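Local coordinates for protein RNA-dependent RNA polymerase (Qualyub virus, PDB 6DWX) that probably removes ubiquitin or ubiquitin-like modifiers from host proteins through the OTU-like cysteine protease domain of the viral polymerase, at residues Phe14-Gln19 with Ile130-Gly135; Arg44-Phe49 with Ile141-Ile146. All coordinates share one frame; numbering follows the deposited sequence.

In the fold
Both contacts reach the same mixed sheet. Interaction 1 joins two of its strands, 17-25 and 125-132, near the end of the sheet that carries strand 11-14. Interaction 2 packs helix 41-51 on strand 141-146, further in. Strand 115-120 runs between 125-132 and 141-146, and its Phe117 meets Trp132 edge-to-face and also touches Leu143, so it bridges the two sites. Their centres are 16 Å apart and their nearest atoms about 6 Å, without touching. Interaction 2 is probably the nearer to the active site: in OTU proteases the catalytic cysteine usually opens the helix corresponding to 41-51, whereas interaction 1 joins strands toward the 11-14 edge.

Interaction 1: residues Phe14-Gln19 with Ile130-Gly135; sequences FDNCSQ and IRWGDG
An antiparallel strand pair near one end of the OTU-like sheet brings Cys17, Ser18 and Gln19 beside Trp132, Arg131 and Ile130, as the type II' turn from Phe14 to Cys17 closes. Ser18 and Arg131 form the hydrogen-bonded pair: Ser18 N gives to Arg131 O at 2.8 Å, and Arg131 N to Ser18 O, also at 2.8 Å. One step on, where strand 125-132 ends, Gly133 N still reaches Asn16 O at 3.0 Å and ties the turn to the departing loop. On the face bearing Cys17, Ile130 and Trp132, the thiol stands anti to its own backbone nitrogen (chi1 -179°). This lays Cys17 SG over the indole, 4.1 Å from the centroid of the five-membered ring of Trp132 and 23° off its normal, with Ile130 CG2 against the sulfur as well. Asn16 comes instead to the indole edge, OD1 lying 3.5 Å from Trp132 CD1 with the amide steeply inclined to the ring; its ND2 is held by Ser108 of helix 101-111. The other face carries Ser18 and Arg131. Here the arginine presents the side of its guanidinium, and NE and NH2, each 3.1 Å from Ser18 OG, converge on that single oxygen close to the group's plane. NH1 turns back to Gly135 O at 2.9 Å, while Trp10 adds a cation-pi contact. A water hydrogen-bonded to Ser18 OG lies within reach of Asn16 O and Gly133 O. Bonds from three nitrogens to Ser18 and Gly135 thus fix the rotation of the guanidinium, and its positive charge is met here by neutral oxygens and the Trp10 ring, which would stabilise it without a carboxylate in this contact.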
ATOM      1  N   PHE A  14       6.467  -9.627 -10.370  1.00 29.64           N
ATOM      2  CA  PHE A  14       6.681 -10.660  -9.371  1.00 27.93           C
ATOM      3  C   PHE A  14       5.341 -11.038  -8.766  1.00 27.59           C
ATOM      4  O   PHE A  14       4.611 -10.162  -8.293  1.00 28.94           O
ATOM      5  CB  PHE A  14       7.654 -10.150  -8.297  1.00 27.37           C
ATOM      6  CG  PHE A  14       7.785 -11.062  -7.104  1.00 30.69           C
ATOM      7  CD1 PHE A  14       8.719 -12.087  -7.105  1.00 29.40           C
ATOM      8  CD2 PHE A  14       6.979 -10.893  -5.981  1.00 31.73           C
ATOM      9  CE1 PHE A  14       8.846 -12.928  -6.010  1.00 32.48           C
ATOM     10  CE2 PHE A  14       7.097 -11.729  -4.886  1.00 29.70           C
ATOM     11  CZ  PHE A  14       8.036 -12.748  -4.900  1.00 29.12           C
ATOM     12  N   ASP A  15       4.998 -12.328  -8.782  1.00 29.29           N
ATOM     13  CA  ASP A  15       3.787 -12.800  -8.116  1.00 27.08           C
ATOM     14  C   ASP A  15       2.593 -11.957  -8.568  1.00 30.10           C
ATOM     15  O   ASP A  15       2.335 -11.908  -9.771  1.00 28.80           O
ATOM     16  CB  ASP A  15       3.992 -12.787  -6.594  1.00 30.23           C
ATOM     17  CG  ASP A  15       2.847 -13.445  -5.839  1.00 35.14           C
ATOM     18  OD1 ASP A  15       2.386 -14.531  -6.265  1.00 39.85           O
ATOM     19  OD2 ASP A  15       2.411 -12.864  -4.809  1.00 42.07           O
ATOM     20  N   ASN A  16       1.888 -11.251  -7.667  1.00 28.14           N
ATOM     21  CA  ASN A  16       0.751 -10.423  -8.074  1.00 27.52           C
ATOM     22  C   ASN A  16       1.124  -8.945  -8.234  1.00 27.94           C
ATOM     23  O   ASN A  16       0.235  -8.087  -8.308  1.00 26.20           O
ATOM     24  CB  ASN A  16      -0.441 -10.597  -7.111  1.00 25.91           C
ATOM     25  CG  ASN A  16      -0.266  -9.861  -5.773  1.00 33.26           C
ATOM     26  OD1 ASN A  16       0.856  -9.578  -5.339  1.00 29.00           O
ATOM     27  ND2 ASN A  16      -1.387  -9.585  -5.100  1.00 26.22           N
ATOM     28  N   CYS A  17       2.411  -8.650  -8.377  1.00 27.98           N
ATOM     29  CA  CYS A  17       2.926  -7.291  -8.424  1.00 25.01           C
ATOM     30  C   CYS A  17       3.320  -6.924  -9.850  1.00 26.80           C
ATOM     31  O   CYS A  17       4.005  -7.698 -10.530  1.00 26.86           O
ATOM     32  CB  CYS A  17       4.122  -7.142  -7.484  1.00 22.82           C
ATOM     33  SG  CYS A  17       4.779  -5.488  -7.477  1.00 29.12           S
ATOM     34  N   SER A  18       2.884  -5.743 -10.299  1.00 22.91           N
ATOM     35  CA  SER A  18       3.259  -5.221 -11.603  1.00 27.00           C
ATOM     36  C   SER A  18       3.577  -3.736 -11.459  1.00 28.00           C
ATOM     37  O   SER A  18       3.407  -3.134 -10.392  1.00 25.29           O
ATOM     38  CB  SER A  18       2.160  -5.459 -12.652  1.00 24.17           C
ATOM     39  OG  SER A  18       0.934  -4.865 -12.236  1.00 25.91           O
ATOM     40  N   GLN A  19       4.010  -3.134 -12.562  1.00 26.98           N
ATOM     41  CA  GLN A  19       4.637  -1.831 -12.511  1.00 27.26           C
ATOM     42  C   GLN A  19       4.393  -1.120 -13.830  1.00 31.77           C
ATOM     43  O   GLN A  19       4.260  -1.758 -14.877  1.00 33.81           O
ATOM     44  CB  GLN A  19       6.128  -1.973 -12.222  1.00 26.52           C
ATOM     45  CG  GLN A  19       6.879  -0.692 -12.249  1.00 42.10           C
ATOM     46  CD  GLN A  19       8.258  -0.865 -12.813  1.00 55.35           C
ATOM     47  OE1 GLN A  19       9.081  -1.598 -12.254  1.00 61.08           O
ATOM     48  NE2 GLN A  19       8.528  -0.196 -13.938  1.00 56.76           N
ATOM     49  N   ILE A 130       3.231   1.183  -8.983  1.00 23.26           N
ATOM     50  CA  ILE A 130       3.438  -0.208  -8.611  1.00 23.95           C
ATOM     51  C   ILE A 130       2.116  -0.752  -8.078  1.00 24.96           C
ATOM     52  O   ILE A 130       1.494  -0.139  -7.203  1.00 24.64           O
ATOM     53  CB  ILE A 130       4.561  -0.362  -7.564  1.00 27.42           C
ATOM     54  CG1 ILE A 130       5.869   0.202  -8.119  1.00 30.37           C
ATOM     55  CG2 ILE A 130       4.715  -1.834  -7.160  1.00 20.83           C
ATOM     56  CD1 ILE A 130       7.000   0.232  -7.109  1.00 32.31           C
ATOM     57  N   ARG A 131       1.694  -1.906  -8.598  1.00 24.80           N
ATOM     58  CA  ARG A 131       0.352  -2.431  -8.391  1.00 23.78           C
ATOM     59  C   ARG A 131       0.417  -3.849  -7.843  1.00 24.43           C
ATOM     60  O   ARG A 131       1.186  -4.677  -8.342  1.00 22.13           O
ATOM     61  CB  ARG A 131      -0.436  -2.419  -9.716  1.00 22.60           C
ATOM     62  CG  ARG A 131      -1.847  -2.994  -9.611  1.00 24.49           C
ATOM     63  CD  ARG A 131      -2.593  -2.901 -10.943  1.00 23.50           C
ATOM     64  NE  ARG A 131      -1.925  -3.747 -11.924  1.00 29.71           N
ATOM     65  CZ  ARG A 131      -2.549  -4.474 -12.841  1.00 27.81           C
ATOM     66  NH1 ARG A 131      -3.872  -4.433 -12.943  1.00 28.05           N
ATOM     67  NH2 ARG A 131      -1.842  -5.247 -13.645  1.00 26.83           N
ATOM     68  N   TRP A 132      -0.389  -4.125  -6.819  1.00 25.32           N
ATOM     69  CA  TRP A 132      -0.645  -5.478  -6.338  1.00 21.82           C
ATOM     70  C   TRP A 132      -2.105  -5.808  -6.621  1.00 25.39           C
ATOM     71  O   TRP A 132      -3.008  -5.129  -6.116  1.00 24.66           O
ATOM     72  CB  TRP A 132      -0.338  -5.613  -4.846  1.00 22.94           C
ATOM     73  CG  TRP A 132       1.127  -5.473  -4.502  1.00 25.72           C
ATOM     74  CD1 TRP A 132       2.014  -6.487  -4.265  1.00 23.55           C
ATOM     75  CD2 TRP A 132       1.870  -4.245  -4.336  1.00 22.48           C
ATOM     76  NE1 TRP A 132       3.254  -5.970  -3.968  1.00 23.08           N
ATOM     77  CE2 TRP A 132       3.195  -4.601  -4.004  1.00 21.47           C
ATOM     78  CE3 TRP A 132       1.536  -2.883  -4.416  1.00 21.52           C
ATOM     79  CZ2 TRP A 132       4.192  -3.646  -3.757  1.00 23.43           C
ATOM     80  CZ3 TRP A 132       2.538  -1.926  -4.185  1.00 21.49           C
ATOM     81  CH2 TRP A 132       3.847  -2.315  -3.854  1.00 20.37           C
ATOM     82  N   GLY A 133      -2.335  -6.837  -7.427  1.00 27.06           N
ATOM     83  CA  GLY A 133      -3.667  -7.196  -7.867  1.00 26.46           C
ATOM     84  C   GLY A 133      -3.866  -6.906  -9.346  1.00 29.37           C
ATOM     85  O   GLY A 133      -3.046  -6.266 -10.011  1.00 28.49           O
ATOM     86  N   ASP A 134      -5.005  -7.385  -9.853  1.00 30.37           N
ATOM     87  CA  ASP A 134      -5.338  -7.300 -11.273  1.00 34.53           C
ATOM     88  C   ASP A 134      -6.291  -6.164 -11.614  1.00 34.19           C
ATOM     89  O   ASP A 134      -6.628  -6.002 -12.793  1.00 32.28           O
ATOM     90  CB  ASP A 134      -5.983  -8.611 -11.755  1.00 34.50           C
ATOM     91  CG  ASP A 134      -4.959  -9.694 -12.094  1.00 35.88           C
ATOM     92  OD1 ASP A 134      -3.783  -9.383 -12.417  1.00 37.47           O
ATOM     93  OD2 ASP A 134      -5.348 -10.875 -12.026  1.00 38.80           O
ATOM     94  N   GLY A 135      -6.778  -5.410 -10.624  1.00 30.83           N
ATOM     95  CA  GLY A 135      -7.777  -4.399 -10.884  1.00 27.67           C
ATOM     96  C   GLY A 135      -7.197  -3.145 -11.520  1.00 33.13           C
ATOM     97  O   GLY A 135      -5.989  -2.983 -11.698  1.00 31.73           O
TER
HETATM   98  O   HOH W   1      -0.360  -6.423 -10.511  1.00 23.05           O
HETATM   99  O   HOH W   2      -2.049  -9.668 -10.372  1.00 39.03           O

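Interaction 2: residues Arg44-Phe49 with Ile141-Ile146; sequences RAVSTF and INLLHI
Ile141 lays its CG1 methylene squarely over the ring of Phe49, 3.6 Å from the centroid and only 7° off the ring normal, a CH-pi contact centred on the face. The two side chains cross at about a right angle. CD1 of Ile141 continues above the CD2-CE2 side of the ring, and its CG2 branch sits near Phe49 CB, so both arms of the isoleucine are in use. Phe49 CG is anti to the backbone nitrogen (chi1 174°), which swings the ring out from the helix to lie across Ile141. One helical turn earlier, Ala45 points its methyl at the strand, and its CB meets Leu143 CD2 at 3.6 Å. Val46 sits between these contacts and divides its branches: CG1 lies 4.4 Å from Ile141 CD1, and CG2 is at the same 4.4 Å from Leu143 CD1. Contact is wholly apolar, with no hydrogen bond between helix and strand. Ala45 and Val46 are short, and the reach comes from Leu143, Ile141 and Phe49; the segment axes lie 9.0 Å apart at 144°. Behind this layer, the helix keeps its own bonds: Arg44 O receives both Thr48 N and Thr48 OG1, from opposite faces of the carbonyl plane, the hydroxyl at 2.7 Å from Arg44 O. Phe153 of strand 150-156 and Leu113 also press on Phe49, and Phe117 flanks Leu143. Strand 141-146 is itself held by backbone bonds to Ile116 and Leu154 of its sheet neighbours. A helix packed on an interior strand through a buried apolar contact is the alpha/beta core packing of OTU-like cysteine proteases, where the corresponding helix usually carries the catalytic cysteine at its N-terminal end.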
ATOM      1  N   ARG A  44      -2.373   4.605   8.105  1.00 22.23           N
ATOM      2  CA  ARG A  44      -3.389   5.657   8.140  1.00 24.20           C
ATOM      3  C   ARG A  44      -4.032   5.852   6.774  1.00 25.30           C
ATOM      4  O   ARG A  44      -5.231   6.150   6.679  1.00 27.93           O
ATOM      5  CB  ARG A  44      -2.787   6.988   8.618  1.00 24.38           C
ATOM      6  CG  ARG A  44      -2.041   6.922   9.935  1.00 25.20           C
ATOM      7  CD  ARG A  44      -1.458   8.291  10.329  1.00 28.30           C
ATOM      8  NE  ARG A  44      -0.866   8.230  11.664  1.00 31.72           N
ATOM      9  CZ  ARG A  44      -1.545   8.419  12.796  1.00 30.11           C
ATOM     10  NH1 ARG A  44      -2.839   8.710  12.751  1.00 27.96           N
ATOM     11  NH2 ARG A  44      -0.929   8.317  13.971  1.00 30.03           N
ATOM     12  N   ALA A  45      -3.247   5.736   5.702  1.00 24.63           N
ATOM     13  CA  ALA A  45      -3.834   5.889   4.375  1.00 25.91           C
ATOM     14  C   ALA A  45      -4.784   4.735   4.070  1.00 28.54           C
ATOM     15  O   ALA A  45      -5.891   4.952   3.561  1.00 30.20           O
ATOM     16  CB  ALA A  45      -2.725   5.998   3.322  1.00 24.89           C
ATOM     17  N   VAL A  46      -4.388   3.501   4.403  1.00 25.15           N
ATOM     18  CA  VAL A  46      -5.279   2.369   4.170  1.00 26.96           C
ATOM     19  C   VAL A  46      -6.517   2.476   5.060  1.00 28.19           C
ATOM     20  O   VAL A  46      -7.639   2.189   4.624  1.00 26.77           O
ATOM     21  CB  VAL A  46      -4.525   1.044   4.395  1.00 27.15           C
ATOM     22  CG1 VAL A  46      -5.506  -0.135   4.308  1.00 25.15           C
ATOM     23  CG2 VAL A  46      -3.367   0.908   3.394  1.00 21.68           C
ATOM     24  N   SER A  47      -6.332   2.892   6.320  1.00 25.68           N
ATOM     25  CA  SER A  47      -7.459   3.098   7.227  1.00 26.91           C
ATOM     26  C   SER A  47      -8.472   4.096   6.665  1.00 30.18           C
ATOM     27  O   SER A  47      -9.686   3.891   6.789  1.00 27.91           O
ATOM     28  CB  SER A  47      -6.945   3.566   8.585  1.00 28.09           C
ATOM     29  OG  SER A  47      -8.011   3.945   9.436  1.00 28.87           O
ATOM     30  N   THR A  48      -7.995   5.178   6.035  1.00 28.50           N
ATOM     31  CA  THR A  48      -8.903   6.139   5.408  1.00 32.87           C
ATOM     32  C   THR A  48      -9.746   5.473   4.335  1.00 33.09           C
ATOM     33  O   THR A  48     -10.952   5.721   4.233  1.00 33.39           O
ATOM     34  CB  THR A  48      -8.123   7.300   4.773  1.00 35.12           C
ATOM     35  OG1 THR A  48      -7.151   7.801   5.694  1.00 34.34           O
ATOM     36  CG2 THR A  48      -9.068   8.399   4.372  1.00 31.13           C
ATOM     37  N   PHE A  49      -9.108   4.664   3.482  1.00 31.60           N
ATOM     38  CA  PHE A  49      -9.859   3.940   2.464  1.00 30.77           C
ATOM     39  C   PHE A  49     -10.929   3.062   3.099  1.00 28.00           C
ATOM     40  O   PHE A  49     -12.063   3.000   2.619  1.00 27.89           O
ATOM     41  CB  PHE A  49      -8.920   3.077   1.613  1.00 29.53           C
ATOM     42  CG  PHE A  49      -9.651   2.187   0.625  1.00 29.19           C
ATOM     43  CD1 PHE A  49      -9.938   2.644  -0.664  1.00 23.55           C
ATOM     44  CD2 PHE A  49     -10.058   0.903   0.988  1.00 24.50           C
ATOM     45  CE1 PHE A  49     -10.609   1.835  -1.574  1.00 27.87           C
ATOM     46  CE2 PHE A  49     -10.731   0.089   0.087  1.00 27.29           C
ATOM     47  CZ  PHE A  49     -11.011   0.551  -1.197  1.00 23.51           C
ATOM     48  N   ILE A 141      -7.101   0.602  -3.823  1.00 24.44           N
ATOM     49  CA  ILE A 141      -6.563   1.514  -2.820  1.00 24.84           C
ATOM     50  C   ILE A 141      -5.376   2.215  -3.472  1.00 25.77           C
ATOM     51  O   ILE A 141      -4.344   1.584  -3.722  1.00 22.73           O
ATOM     52  CB  ILE A 141      -6.138   0.777  -1.546  1.00 25.94           C
ATOM     53  CG1 ILE A 141      -7.228  -0.195  -1.091  1.00 25.07           C
ATOM     54  CG2 ILE A 141      -5.753   1.777  -0.451  1.00 22.28           C
ATOM     55  CD1 ILE A 141      -6.868  -0.927   0.202  1.00 27.72           C
ATOM     56  N   ASN A 142      -5.536   3.504  -3.789  1.00 24.51           N
ATOM     57  CA  ASN A 142      -4.495   4.320  -4.405  1.00 21.24           C
ATOM     58  C   ASN A 142      -3.774   5.140  -3.342  1.00 25.83           C
ATOM     59  O   ASN A 142      -4.416   5.855  -2.565  1.00 22.74           O
ATOM     60  CB  ASN A 142      -5.090   5.264  -5.444  1.00 21.61           C
ATOM     61  CG  ASN A 142      -5.746   4.523  -6.591  1.00 26.67           C
ATOM     62  OD1 ASN A 142      -5.078   4.150  -7.564  1.00 25.00           O
ATOM     63  ND2 ASN A 142      -7.058   4.302  -6.485  1.00 20.85           N
ATOM     64  N   LEU A 143      -2.444   5.057  -3.328  1.00 22.73           N
ATOM     65  CA  LEU A 143      -1.618   5.782  -2.371  1.00 21.19           C
ATOM     66  C   LEU A 143      -0.605   6.644  -3.110  1.00 23.63           C
ATOM     67  O   LEU A 143      -0.057   6.234  -4.140  1.00 23.06           O
ATOM     68  CB  LEU A 143      -0.883   4.818  -1.427  1.00 23.52           C
ATOM     69  CG  LEU A 143      -1.752   3.822  -0.637  1.00 24.56           C
ATOM     70  CD1 LEU A 143      -0.914   3.067   0.383  1.00 26.31           C
ATOM     71  CD2 LEU A 143      -2.870   4.549   0.060  1.00 22.92           C
ATOM     72  N   LEU A 144      -0.369   7.846  -2.593  1.00 20.74           N
ATOM     73  CA  LEU A 144       0.691   8.705  -3.098  1.00 22.06           C
ATOM     74  C   LEU A 144       1.925   8.428  -2.246  1.00 22.29           C
ATOM     75  O   LEU A 144       1.932   8.717  -1.046  1.00 23.88           O
ATOM     76  CB  LEU A 144       0.287  10.179  -3.049  1.00 19.78           C
ATOM     77  CG  LEU A 144       1.135  11.122  -3.910  1.00 21.48           C
ATOM     78  CD1 LEU A 144       0.774  11.001  -5.407  1.00 21.22           C
ATOM     79  CD2 LEU A 144       1.025  12.564  -3.424  1.00 20.97           C
ATOM     80  N   HIS A 145       2.946   7.834  -2.860  1.00 19.64           N
ATOM     81  CA  HIS A 145       4.203   7.495  -2.201  1.00 24.00           C
ATOM     82  C   HIS A 145       5.222   8.582  -2.527  1.00 24.47           C
ATOM     83  O   HIS A 145       5.611   8.739  -3.690  1.00 23.40           O
ATOM     84  CB  HIS A 145       4.706   6.134  -2.673  1.00 24.07           C
ATOM     85  CG  HIS A 145       5.837   5.598  -1.859  1.00 31.61           C
ATOM     86  ND1 HIS A 145       6.658   4.584  -2.304  1.00 32.42           N
ATOM     87  CD2 HIS A 145       6.283   5.931  -0.621  1.00 32.42           C
ATOM     88  CE1 HIS A 145       7.555   4.308  -1.372  1.00 40.34           C
ATOM     89  NE2 HIS A 145       7.351   5.113  -0.342  1.00 39.06           N
ATOM     90  N   ILE A 146       5.646   9.330  -1.505  1.00 22.49           N
ATOM     91  CA  ILE A 146       6.542  10.476  -1.660  1.00 23.81           C
ATOM     92  C   ILE A 146       7.808  10.255  -0.822  1.00 24.20           C
ATOM     93  O   ILE A 146       8.007   9.172  -0.267  1.00 23.78           O
ATOM     94  CB  ILE A 146       5.810  11.780  -1.284  1.00 24.80           C
ATOM     95  CG1 ILE A 146       5.543  11.882   0.225  1.00 23.45           C
ATOM     96  CG2 ILE A 146       4.465  11.870  -2.029  1.00 24.34           C
ATOM     97  CD1 ILE A 146       4.833  13.217   0.625  1.00 20.90           C
TER